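PDB 6H17: mutual gliding-motility protein MglA from Myxococcus xanthus DK 1622, which binds and hydrolyses GTP as an intracellular switch that coordinates social and adventurous gliding and controls the direction and speed of movement. Local coordinates for residues A[18-29]-A[75-83]; A[64-74]-A[184-192]. All coordinates share one frame; numbering follows the deposited sequence. Where two conformers were deposited one is given.

Interaction 1. Residues A[18-29]-A[75-83]. With MG (magnesium ion), chain B; GSP (5'-guanosine-diphosphate-monothiophosphate), chain C; SO4 (sulfate ion), chain D.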
loop_
_atom_site.group_PDB
_atom_site.type_symbol
_atom_site.label_atom_id
_atom_site.label_comp_id
_atom_site.label_asym_id
_atom_site.label_seq_id
_atom_site.Cartn_x
_atom_site.Cartn_y
_atom_site.Cartn_z
ATOM N N TYR A 18 -0.801 3.012 2.361
ATOM C CA TYR A 18 -1.061 3.872 3.505
ATOM C C TYR A 18 -0.053 5.005 3.496
ATOM O O TYR A 18 0.974 4.925 2.819
ATOM C CB TYR A 18 -0.881 3.054 4.792
ATOM C CG TYR A 18 -1.782 3.371 5.958
ATOM C CD1 TYR A 18 -3.025 2.792 6.067
ATOM C CD2 TYR A 18 -1.362 4.202 6.973
ATOM C CE1 TYR A 18 -3.833 3.042 7.136
ATOM C CE2 TYR A 18 -2.168 4.476 8.065
ATOM C CZ TYR A 18 -3.415 3.882 8.135
ATOM O OH TYR A 18 -4.257 4.076 9.213
ATOM N N GLY A 19 -0.322 6.067 4.254
ATOM C CA GLY A 19 0.592 7.181 4.353
ATOM C C GLY A 19 -0.156 8.487 4.480
ATOM O O GLY A 19 -1.370 8.542 4.316
ATOM N N PRO A 20 0.558 9.569 4.744
ATOM C CA PRO A 20 -0.099 10.839 5.092
ATOM C C PRO A 20 -0.750 11.498 3.882
ATOM O O PRO A 20 -0.606 11.072 2.737
ATOM C CB PRO A 20 1.051 11.665 5.676
ATOM C CG PRO A 20 2.256 11.130 5.004
ATOM C CD PRO A 20 2.024 9.644 4.867
ATOM N N GLY A 21 -1.488 12.569 4.145
ATOM C CA GLY A 21 -2.145 13.280 3.065
ATOM C C GLY A 21 -1.193 13.653 1.965
ATOM O O GLY A 21 -0.066 14.086 2.224
ATOM N N LEU A 22 -1.629 13.481 0.725
ATOM C CA LEU A 22 -0.919 13.941 -0.465
ATOM C C LEU A 22 0.451 13.294 -0.640
ATOM O O LEU A 22 1.291 13.827 -1.370
ATOM C CB LEU A 22 -0.832 15.480 -0.515
ATOM C CG LEU A 22 -2.199 16.178 -0.544
ATOM C CD1 LEU A 22 -2.008 17.713 -0.416
ATOM C CD2 LEU A 22 -3.005 15.837 -1.780
ATOM N N CYS A 23 0.691 12.117 -0.071
ATOM C CA CYS A 23 2.028 11.537 -0.110
ATOM C C CYS A 23 2.351 10.770 -1.388
ATOM O O CYS A 23 3.535 10.538 -1.654
ATOM C CB CYS A 23 2.257 10.643 1.098
ATOM S SG CYS A 23 1.253 9.132 1.085
ATOM N N GLY A 24 1.350 10.365 -2.162
ATOM C CA GLY A 24 1.564 9.662 -3.410
ATOM C C GLY A 24 0.902 8.299 -3.549
ATOM O O GLY A 24 1.279 7.538 -4.445
ATOM N N LYS A 25 -0.059 7.956 -2.683
ATOM C CA LYS A 25 -0.710 6.644 -2.751
ATOM C C LYS A 25 -1.496 6.468 -4.047
ATOM O O LYS A 25 -1.295 5.491 -4.791
ATOM C CB LYS A 25 -1.643 6.473 -1.546
ATOM C CG LYS A 25 -0.926 6.553 -0.197
ATOM C CD LYS A 25 -1.858 6.525 1.012
ATOM C CE LYS A 25 -2.800 7.697 1.106
ATOM N NZ LYS A 25 -2.152 8.999 1.418
ATOM N N THR A 26 -2.406 7.399 -4.332
ATOM C CA THR A 26 -3.191 7.339 -5.558
ATOM C C THR A 26 -2.277 7.317 -6.775
ATOM O O THR A 26 -2.511 6.558 -7.720
ATOM C CB THR A 26 -4.156 8.521 -5.594
ATOM O OG1 THR A 26 -5.105 8.372 -4.521
ATOM C CG2 THR A 26 -4.906 8.599 -6.937
ATOM N N THR A 27 -1.211 8.130 -6.755
ATOM C CA THR A 27 -0.297 8.206 -7.896
ATOM C C THR A 27 0.367 6.860 -8.151
ATOM O O THR A 27 0.549 6.464 -9.310
ATOM C CB THR A 27 0.763 9.269 -7.616
ATOM O OG1 THR A 27 0.143 10.544 -7.442
ATOM C CG2 THR A 27 1.742 9.408 -8.781
ATOM N N ASN A 28 0.727 6.131 -7.090
ATOM C CA ASN A 28 1.268 4.789 -7.270
ATOM C C ASN A 28 0.304 3.922 -8.076
ATOM O O ASN A 28 0.697 3.257 -9.041
ATOM C CB ASN A 28 1.542 4.117 -5.914
ATOM C CG ASN A 28 2.976 4.291 -5.420
ATOM O OD1 ASN A 28 3.815 3.423 -5.649
ATOM N ND2 ASN A 28 3.240 5.359 -4.696
ATOM N N LEU A 29 -0.964 3.861 -7.652
ATOM C CA LEU A 29 -1.933 3.013 -8.358
ATOM C C LEU A 29 -2.184 3.489 -9.785
ATOM O O LEU A 29 -2.406 2.668 -10.682
ATOM C CB LEU A 29 -3.236 2.894 -7.577
ATOM C CG LEU A 29 -3.282 1.736 -6.578
ATOM C CD1 LEU A 29 -2.262 1.865 -5.475
ATOM C CD2 LEU A 29 -4.688 1.565 -6.008
ATOM N N HIS A 75 -5.995 -7.226 -4.838
ATOM C CA HIS A 75 -6.846 -6.039 -4.842
ATOM C C HIS A 75 -6.097 -4.953 -4.095
ATOM O O HIS A 75 -5.890 -5.058 -2.886
ATOM C CB HIS A 75 -8.190 -6.347 -4.205
ATOM C CG HIS A 75 -8.983 -7.354 -4.979
ATOM N ND1 HIS A 75 -10.065 -8.017 -4.450
ATOM C CD2 HIS A 75 -8.857 -7.794 -6.255
ATOM C CE1 HIS A 75 -10.566 -8.836 -5.362
ATOM N NE2 HIS A 75 -9.859 -8.717 -6.467
ATOM N N LEU A 76 -5.656 -3.948 -4.828
ATOM C CA LEU A 76 -4.938 -2.821 -4.257
ATOM C C LEU A 76 -5.914 -1.722 -3.879
ATOM O O LEU A 76 -6.807 -1.369 -4.665
ATOM C CB LEU A 76 -3.951 -2.245 -5.261
ATOM C CG LEU A 76 -2.639 -3.001 -5.461
ATOM C CD1 LEU A 76 -2.788 -4.470 -5.659
ATOM C CD2 LEU A 76 -1.832 -2.361 -6.616
ATOM N N TYR A 77 -5.734 -1.177 -2.668
ATOM C CA TYR A 77 -6.517 -0.069 -2.155
ATOM C C TYR A 77 -5.582 1.038 -1.703
ATOM O O TYR A 77 -4.476 0.767 -1.226
ATOM C CB TYR A 77 -7.328 -0.482 -0.916
ATOM C CG TYR A 77 -8.508 -1.409 -1.171
ATOM C CD1 TYR A 77 -9.791 -0.901 -1.173
ATOM C CD2 TYR A 77 -8.340 -2.766 -1.402
ATOM C CE1 TYR A 77 -10.884 -1.721 -1.385
ATOM C CE2 TYR A 77 -9.451 -3.606 -1.625
ATOM C CZ TYR A 77 -10.696 -3.051 -1.608
ATOM O OH TYR A 77 -11.804 -3.844 -1.842
ATOM N N THR A 78 -6.034 2.272 -1.831
ATOM C CA THR A 78 -5.445 3.362 -1.058
ATOM C C THR A 78 -6.421 3.778 0.028
ATOM O O THR A 78 -7.550 3.283 0.099
ATOM C CB THR A 78 -5.099 4.565 -1.937
ATOM O OG1 THR A 78 -6.304 5.182 -2.406
ATOM C CG2 THR A 78 -4.218 4.168 -3.094
ATOM N N VAL A 79 -5.962 4.681 0.890
ATOM C CA VAL A 79 -6.793 5.245 1.945
ATOM C C VAL A 79 -6.735 6.759 1.840
ATOM O O VAL A 79 -5.809 7.311 1.219
ATOM C CB VAL A 79 -6.324 4.808 3.353
ATOM C CG1 VAL A 79 -6.249 3.291 3.457
ATOM C CG2 VAL A 79 -4.998 5.444 3.725
ATOM N N PRO A 80 -7.663 7.467 2.486
ATOM C CA PRO A 80 -7.509 8.922 2.628
ATOM C C PRO A 80 -6.549 9.202 3.769
ATOM O O PRO A 80 -6.809 8.833 4.920
ATOM C CB PRO A 80 -8.930 9.413 2.922
ATOM C CG PRO A 80 -9.691 8.214 3.330
ATOM C CD PRO A 80 -8.976 6.981 2.945
ATOM N N GLY A 81 -5.419 9.813 3.455
ATOM C CA GLY A 81 -4.354 9.979 4.418
ATOM C C GLY A 81 -4.431 11.170 5.320
ATOM O O GLY A 81 -3.719 11.221 6.332
ATOM N N GLN A 82 -5.267 12.158 5.014
ATOM C CA GLN A 82 -5.342 13.329 5.878
ATOM C C GLN A 82 -5.839 12.919 7.263
ATOM O O GLN A 82 -6.707 12.052 7.398
ATOM C CB GLN A 82 -6.264 14.373 5.262
ATOM C CG GLN A 82 -5.725 15.042 4.001
ATOM C CD GLN A 82 -6.765 15.922 3.349
ATOM O OE1 GLN A 82 -7.547 15.467 2.517
ATOM N NE2 GLN A 82 -6.792 17.186 3.738
ATOM N N VAL A 83 -5.301 13.581 8.293
ATOM C CA VAL A 83 -5.410 13.076 9.665
ATOM C C VAL A 83 -6.851 12.799 10.078
ATOM O O VAL A 83 -7.122 11.825 10.785
ATOM C CB VAL A 83 -4.722 14.046 10.644
ATOM C CG1 VAL A 83 -3.229 13.979 10.503
ATOM C CG2 VAL A 83 -5.214 15.456 10.439
HETATM MG MG MG B . -5.449 9.620 -2.858
HETATM P PG GSP C . -4.682 11.453 -0.204
HETATM O O3B GSP C . -3.282 11.621 -1.072
HETATM S S1G GSP C . -5.147 13.183 0.351
HETATM O O2G GSP C . -5.676 10.762 -1.160
HETATM O O3G GSP C . -4.330 10.506 0.947
HETATM P PB GSP C . -2.449 10.602 -1.953
HETATM O O1B GSP C . -1.418 9.929 -1.127
HETATM O O2B GSP C . -3.350 9.715 -2.725
HETATM P PA GSP C . -1.664 11.691 -4.518
HETATM O O1A GSP C . -1.150 10.448 -5.071
HETATM O O2A GSP C . -2.957 12.182 -5.004
HETATM O O3A GSP C . -1.680 11.628 -2.929
HETATM O "O5'" GSP C . -0.513 12.777 -4.734
HETATM C "C5'" GSP C . -0.673 14.098 -4.242
HETATM C "C4'" GSP C . 0.147 15.075 -5.075
HETATM O "O4'" GSP C . 1.546 14.743 -4.969
HETATM C "C3'" GSP C . -0.200 15.005 -6.540
HETATM O "O3'" GSP C . -0.166 16.309 -7.097
HETATM C "C2'" GSP C . 0.895 14.152 -7.177
HETATM O "O2'" GSP C . 1.153 14.408 -8.526
HETATM C "C1'" GSP C . 2.073 14.532 -6.269
HETATM N N9 GSP C . 3.129 13.530 -6.205
HETATM C C8 GSP C . 2.958 12.211 -5.919
HETATM N N7 GSP C . 4.151 11.583 -5.950
HETATM C C5 GSP C . 5.092 12.530 -6.262
HETATM C C6 GSP C . 6.472 12.466 -6.447
HETATM O O6 GSP C . 7.172 11.432 -6.333
HETATM N N1 GSP C . 7.084 13.635 -6.778
HETATM C C2 GSP C . 6.408 14.822 -6.907
HETATM N N2 GSP C . 7.086 15.914 -7.214
HETATM N N3 GSP C . 5.069 14.906 -6.739
HETATM C C4 GSP C . 4.453 13.750 -6.427
HETATM S S SO4 D . -2.645 16.312 6.610
HETATM O O1 SO4 D . -2.286 15.473 5.467
HETATM O O2 SO4 D . -3.162 15.459 7.685
HETATM O O3 SO4 D . -1.488 17.038 7.128
HETATM O O4 SO4 D . -3.699 17.229 6.178
HETATM O O HOH W 1 -1.686 12.969 7.156
HETATM O O HOH W 2 -5.524 7.917 -1.582
HETATM O O HOH W 3 -7.452 9.453 -3.211
HETATM O O HOH W 4 -5.402 11.258 -4.134
#

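Interaction 2. Residues A[64-74]-A[184-192]. With SO4 (sulfate ion), chain E.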
loop_
_atom_site.group_PDB
_atom_site.type_symbol
_atom_site.label_atom_id
_atom_site.label_comp_id
_atom_site.label_asym_id
_atom_site.label_seq_id
_atom_site.Cartn_x
_atom_site.Cartn_y
_atom_site.Cartn_z
ATOM N N LEU A 64 -0.762 -10.982 -10.252
ATOM C CA LEU A 64 0.666 -10.924 -10.000
ATOM C C LEU A 64 1.127 -12.389 -10.005
ATOM O O LEU A 64 0.866 -13.096 -10.977
ATOM C CB LEU A 64 0.975 -10.059 -8.791
ATOM C CG LEU A 64 0.466 -8.603 -8.913
ATOM C CD1 LEU A 64 0.479 -7.833 -7.612
ATOM C CD2 LEU A 64 1.295 -7.852 -9.961
ATOM N N GLY A 65 1.758 -12.859 -8.961
ATOM C CA GLY A 65 2.198 -14.233 -8.927
ATOM C C GLY A 65 1.071 -15.225 -8.705
ATOM O O GLY A 65 -0.083 -14.891 -8.426
ATOM N N GLU A 66 1.444 -16.480 -8.791
ATOM C CA GLU A 66 0.517 -17.593 -8.767
ATOM C C GLU A 66 0.820 -18.522 -7.607
ATOM O O GLU A 66 1.974 -18.688 -7.205
ATOM C CB GLU A 66 0.719 -18.340 -10.086
ATOM C CG GLU A 66 -0.335 -19.288 -10.548
ATOM C CD GLU A 66 -0.030 -19.768 -11.958
ATOM O OE1 GLU A 66 -0.955 -19.785 -12.791
ATOM O OE2 GLU A 66 1.153 -20.097 -12.227
ATOM N N ILE A 67 -0.246 -19.088 -7.040
ATOM C CA ILE A 67 -0.222 -20.249 -6.151
ATOM C C ILE A 67 -0.751 -21.419 -6.982
ATOM O O ILE A 67 -1.872 -21.344 -7.513
ATOM C CB ILE A 67 -1.129 -20.011 -4.931
ATOM C CG1 ILE A 67 -0.721 -18.741 -4.174
ATOM C CG2 ILE A 67 -1.132 -21.228 -4.032
ATOM C CD1 ILE A 67 0.648 -18.821 -3.598
ATOM N N ARG A 68 0.024 -22.496 -7.088
ATOM C CA ARG A 68 -0.348 -23.612 -7.943
ATOM C C ARG A 68 -1.720 -24.131 -7.549
ATOM O O ARG A 68 -1.987 -24.369 -6.369
ATOM C CB ARG A 68 0.692 -24.725 -7.788
ATOM C CG ARG A 68 0.274 -26.057 -8.365
ATOM C CD ARG A 68 0.717 -26.232 -9.784
ATOM N NE ARG A 68 1.369 -27.530 -9.931
ATOM C CZ ARG A 68 2.676 -27.703 -10.111
ATOM N NH1 ARG A 68 3.165 -28.926 -10.219
ATOM N NH2 ARG A 68 3.494 -26.659 -10.201
ATOM N N GLY A 69 -2.586 -24.339 -8.541
ATOM C CA GLY A 69 -3.904 -24.906 -8.320
ATOM C C GLY A 69 -4.984 -23.910 -7.964
ATOM O O GLY A 69 -6.115 -24.337 -7.672
ATOM N N PHE A 70 -4.680 -22.624 -7.980
ATOM C CA PHE A 70 -5.638 -21.567 -7.677
ATOM C C PHE A 70 -5.467 -20.440 -8.688
ATOM O O PHE A 70 -4.425 -20.319 -9.343
ATOM C CB PHE A 70 -5.400 -20.967 -6.271
ATOM C CG PHE A 70 -5.653 -21.925 -5.142
ATOM C CD1 PHE A 70 -4.655 -22.770 -4.700
ATOM C CD2 PHE A 70 -6.886 -21.976 -4.516
ATOM C CE1 PHE A 70 -4.888 -23.664 -3.661
ATOM C CE2 PHE A 70 -7.125 -22.851 -3.480
ATOM C CZ PHE A 70 -6.130 -23.699 -3.052
ATOM N N LYS A 71 -6.525 -19.643 -8.853
ATOM C CA LYS A 71 -6.435 -18.316 -9.453
ATOM C C LYS A 71 -6.297 -17.333 -8.300
ATOM O O LYS A 71 -7.125 -17.333 -7.380
ATOM C CB LYS A 71 -7.717 -18.006 -10.239
ATOM C CG LYS A 71 -7.872 -16.542 -10.705
ATOM C CD LYS A 71 -9.200 -16.294 -11.443
ATOM C CE LYS A 71 -10.380 -16.164 -10.487
ATOM N NZ LYS A 71 -10.485 -14.826 -9.820
ATOM N N THR A 72 -5.258 -16.501 -8.341
ATOM C CA THR A 72 -4.982 -15.551 -7.286
ATOM C C THR A 72 -5.048 -14.156 -7.870
ATOM O O THR A 72 -4.442 -13.878 -8.909
ATOM C CB THR A 72 -3.605 -15.786 -6.655
ATOM O OG1 THR A 72 -3.559 -17.112 -6.119
ATOM C CG2 THR A 72 -3.344 -14.788 -5.546
ATOM N N ARG A 73 -5.796 -13.300 -7.202
ATOM C CA ARG A 73 -5.895 -11.906 -7.612
ATOM C C ARG A 73 -5.566 -11.020 -6.426
ATOM O O ARG A 73 -5.917 -11.334 -5.283
ATOM C CB ARG A 73 -7.277 -11.582 -8.169
ATOM C CG ARG A 73 -7.611 -12.297 -9.491
ATOM C CD ARG A 73 -6.705 -11.871 -10.644
ATOM N NE ARG A 73 -6.990 -12.626 -11.881
ATOM C CZ ARG A 73 -6.296 -13.681 -12.322
ATOM N NH1 ARG A 73 -6.661 -14.273 -13.457
ATOM N NH2 ARG A 73 -5.238 -14.137 -11.660
ATOM N N PHE A 74 -4.853 -9.947 -6.708
ATOM C CA PHE A 74 -4.519 -8.922 -5.731
ATOM C C PHE A 74 -5.426 -7.720 -5.930
ATOM O O PHE A 74 -5.595 -7.242 -7.061
ATOM C CB PHE A 74 -3.059 -8.510 -5.885
ATOM C CG PHE A 74 -2.091 -9.515 -5.342
ATOM C CD1 PHE A 74 -1.489 -9.321 -4.111
ATOM C CD2 PHE A 74 -1.803 -10.670 -6.052
ATOM C CE1 PHE A 74 -0.613 -10.254 -3.601
ATOM C CE2 PHE A 74 -0.914 -11.599 -5.533
ATOM C CZ PHE A 74 -0.326 -11.386 -4.319
ATOM N N ALA A 184 3.890 -8.028 -2.890
ATOM C CA ALA A 184 3.107 -9.138 -3.422
ATOM C C ALA A 184 3.815 -10.463 -3.203
ATOM O O ALA A 184 3.175 -11.467 -2.853
ATOM C CB ALA A 184 2.808 -8.938 -4.908
ATOM N N LYS A 185 5.141 -10.488 -3.362
ATOM C CA LYS A 185 5.896 -11.712 -3.111
ATOM C C LYS A 185 5.818 -12.114 -1.640
ATOM O O LYS A 185 5.671 -13.300 -1.327
ATOM C CB LYS A 185 7.341 -11.524 -3.564
ATOM C CG LYS A 185 8.227 -12.746 -3.376
ATOM C CD LYS A 185 9.592 -12.529 -4.012
ATOM C CE LYS A 185 10.438 -13.787 -3.908
ATOM N NZ LYS A 185 11.858 -13.552 -4.288
ATOM N N LEU A 186 5.910 -11.149 -0.718
ATOM C CA LEU A 186 5.774 -11.468 0.698
ATOM C C LEU A 186 4.400 -12.055 1.007
ATOM O O LEU A 186 4.289 -13.004 1.790
ATOM C CB LEU A 186 6.012 -10.220 1.547
ATOM C CG LEU A 186 7.442 -9.693 1.536
ATOM C CD1 LEU A 186 7.502 -8.354 2.288
ATOM C CD2 LEU A 186 8.420 -10.681 2.126
ATOM N N VAL A 187 3.343 -11.500 0.408
ATOM C CA VAL A 187 1.994 -12.019 0.619
ATOM C C VAL A 187 1.881 -13.440 0.083
ATOM O O VAL A 187 1.314 -14.321 0.738
ATOM C CB VAL A 187 0.962 -11.071 -0.022
ATOM C CG1 VAL A 187 -0.401 -11.738 -0.092
ATOM C CG2 VAL A 187 0.898 -9.761 0.754
ATOM N N LEU A 188 2.404 -13.687 -1.119
ATOM C CA LEU A 188 2.331 -15.033 -1.688
ATOM C C LEU A 188 3.084 -16.041 -0.832
ATOM O O LEU A 188 2.632 -17.181 -0.665
ATOM C CB LEU A 188 2.876 -15.021 -3.112
ATOM C CG LEU A 188 1.969 -14.408 -4.171
ATOM C CD1 LEU A 188 2.782 -14.192 -5.443
ATOM C CD2 LEU A 188 0.767 -15.269 -4.474
ATOM N N THR A 189 4.253 -15.660 -0.321
ATOM C CA THR A 189 5.012 -16.572 0.533
ATOM C C THR A 189 4.189 -16.967 1.750
ATOM O O THR A 189 4.194 -18.140 2.157
ATOM C CB THR A 189 6.334 -15.918 0.930
ATOM O OG1 THR A 189 7.150 -15.755 -0.236
ATOM C CG2 THR A 189 7.074 -16.770 1.957
ATOM N N GLU A 190 3.457 -16.014 2.336
ATOM C CA GLU A 190 2.617 -16.335 3.487
ATOM C C GLU A 190 1.480 -17.273 3.097
ATOM O O GLU A 190 1.184 -18.232 3.823
ATOM C CB GLU A 190 2.076 -15.062 4.135
ATOM C CG GLU A 190 3.128 -14.249 4.871
ATOM C CD GLU A 190 3.977 -15.095 5.806
ATOM O OE1 GLU A 190 3.398 -15.743 6.703
ATOM O OE2 GLU A 190 5.218 -15.136 5.626
ATOM N N LEU A 191 0.840 -17.027 1.953
ATOM C CA LEU A 191 -0.202 -17.933 1.478
ATOM C C LEU A 191 0.323 -19.356 1.367
ATOM O O LEU A 191 -0.332 -20.309 1.805
ATOM C CB LEU A 191 -0.707 -17.473 0.116
ATOM C CG LEU A 191 -1.662 -16.289 0.125
ATOM C CD1 LEU A 191 -1.903 -15.852 -1.302
ATOM C CD2 LEU A 191 -2.959 -16.665 0.819
ATOM N N LYS A 192 1.500 -19.524 0.769
ATOM C CA LYS A 192 2.049 -20.862 0.594
ATOM C C LYS A 192 2.373 -21.523 1.926
ATOM O O LYS A 192 2.452 -22.755 1.988
ATOM C CB LYS A 192 3.286 -20.807 -0.298
ATOM C CG LYS A 192 2.977 -20.316 -1.702
ATOM C CD LYS A 192 4.076 -20.656 -2.697
ATOM C CE LYS A 192 4.991 -19.477 -2.975
ATOM N NZ LYS A 192 5.343 -19.406 -4.420
HETATM S S SO4 E . -3.720 -16.101 -14.886
HETATM O O1 SO4 E . -2.905 -17.324 -15.059
HETATM O O2 SO4 E . -4.718 -16.301 -13.824
HETATM O O3 SO4 E . -2.835 -14.999 -14.481
HETATM O O4 SO4 E . -4.368 -15.748 -16.145
HETATM O O HOH W 5 4.398 -17.224 -6.400
#

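Interaction 1. Residues A[18-29]-A[75-83]
Lys25 meets Val79 and Gly81 through a side chain that bends twice near its end (chi3 -64°, chi4 -69°), which brings CE to 3.0 Å from Val79 O and curls the ammonium back among the phosphates. Across from it Thr78 carries OG1 between its backbone N and carbonyl carbon (chi1 69°); this turns CG2 onto the first turn of helix 25-35, 3.6 Å from Lys25 O, with Leu29 CD1 close by, while OG1 faces the metal side. Lys25 NZ gives hydrogen bonds to O3G of the GTPgammaS gamma thiophosphate at 2.7 Å and to O1B at 2.8 Å. It also bonds to Gly19 O, which it reaches from well above the carbonyl plane. O3G has a second donor, Gly81 N, at 2.8 Å, so both segments hold one oxygen of that group. The CA atoms of Gly21 and Gly81 lie 4.2 Å apart, and a side chain on either residue would collide with the opposite segment. Magnesium is bound by Thr26 OG1, O2G, O2B and three waters, one of which donates to Thr78 OG1 and Val79 O; Asp58 is hydrogen-bonded to both threonine hydroxyls. This is a P-loop facing the start of switch II. With GTP, loss of O3G on hydrolysis would probably leave Gly81 N without its acceptor while Lys25 keeps O1B, consistent with the role of the switch II glycine in small GTPases.

Interaction 2. Residues A[64-74]-A[184-192]
The Phe74 ring takes Ala184 CB over one face, a CH-pi contact with the methyl 4.3 Å from the ring centroid and 28° off its normal. Leu188 sits at the edge instead, its CG in the ring plane and 3.8 Å from Phe74 CZ, and Val187 CG1 comes obliquely onto CE1. On the other side of the strand, the guanidinium of Arg73 receives O2 of a sulfate ion, probably from the crystallisation liquor, at its edge, in plane, bonded to NH1 at 2.8 Å and to NH2 at 3.1 Å. NH2 also donates to Thr72 O, which ties the bent side chain to its own strand. A leucine in place of Arg73 would probably leave Thr72 O without its side-chain donor, and the sulfate oxygen without these two. Beyond the ring, Leu188 divides its branches: CD1 lies 3.5 Å from Gly65 CA, and CD2 packs 3.7 Å from Ile67 CD1, the two side chains running alongside each other in opposite senses. With CG1 anti to its carbonyl carbon (chi1 -57°), Ile67 sends CD1 on to Lys192 CG, a tight 3.4 Å. At the rim a water bridges Glu66 O and Lys192 NZ. The C-terminal helix thus covers the hairpin between strands 52-62 and 71-78 with apolar side chains, as in the Ras-like fold, whose last helix packs against the central sheet.

Overall arrangement
Interactions 1 and 2 illustrate how one strand can serve two helices. Strand 71-78 runs through both, and their segments adjoin between Phe74 and His75, yet the centres lie about 23 Å apart. Phe74, Leu76 and Thr78 alternate along the strand, so the same sheet face meets helix 176-193 at one end and helix 25-35 at the other; strand 71-74 runs at 140° to helix 184-192, strand 75-78 at 152° to helix 25-29. Interaction 1, its centre about 7 Å from the centre of the chain, holds the nucleotide and magnesium. The centre of interaction 2 lies about 17 Å from it, remote from that site. In sequence the contacts cross, joining early, middle and C-terminal parts of the chain.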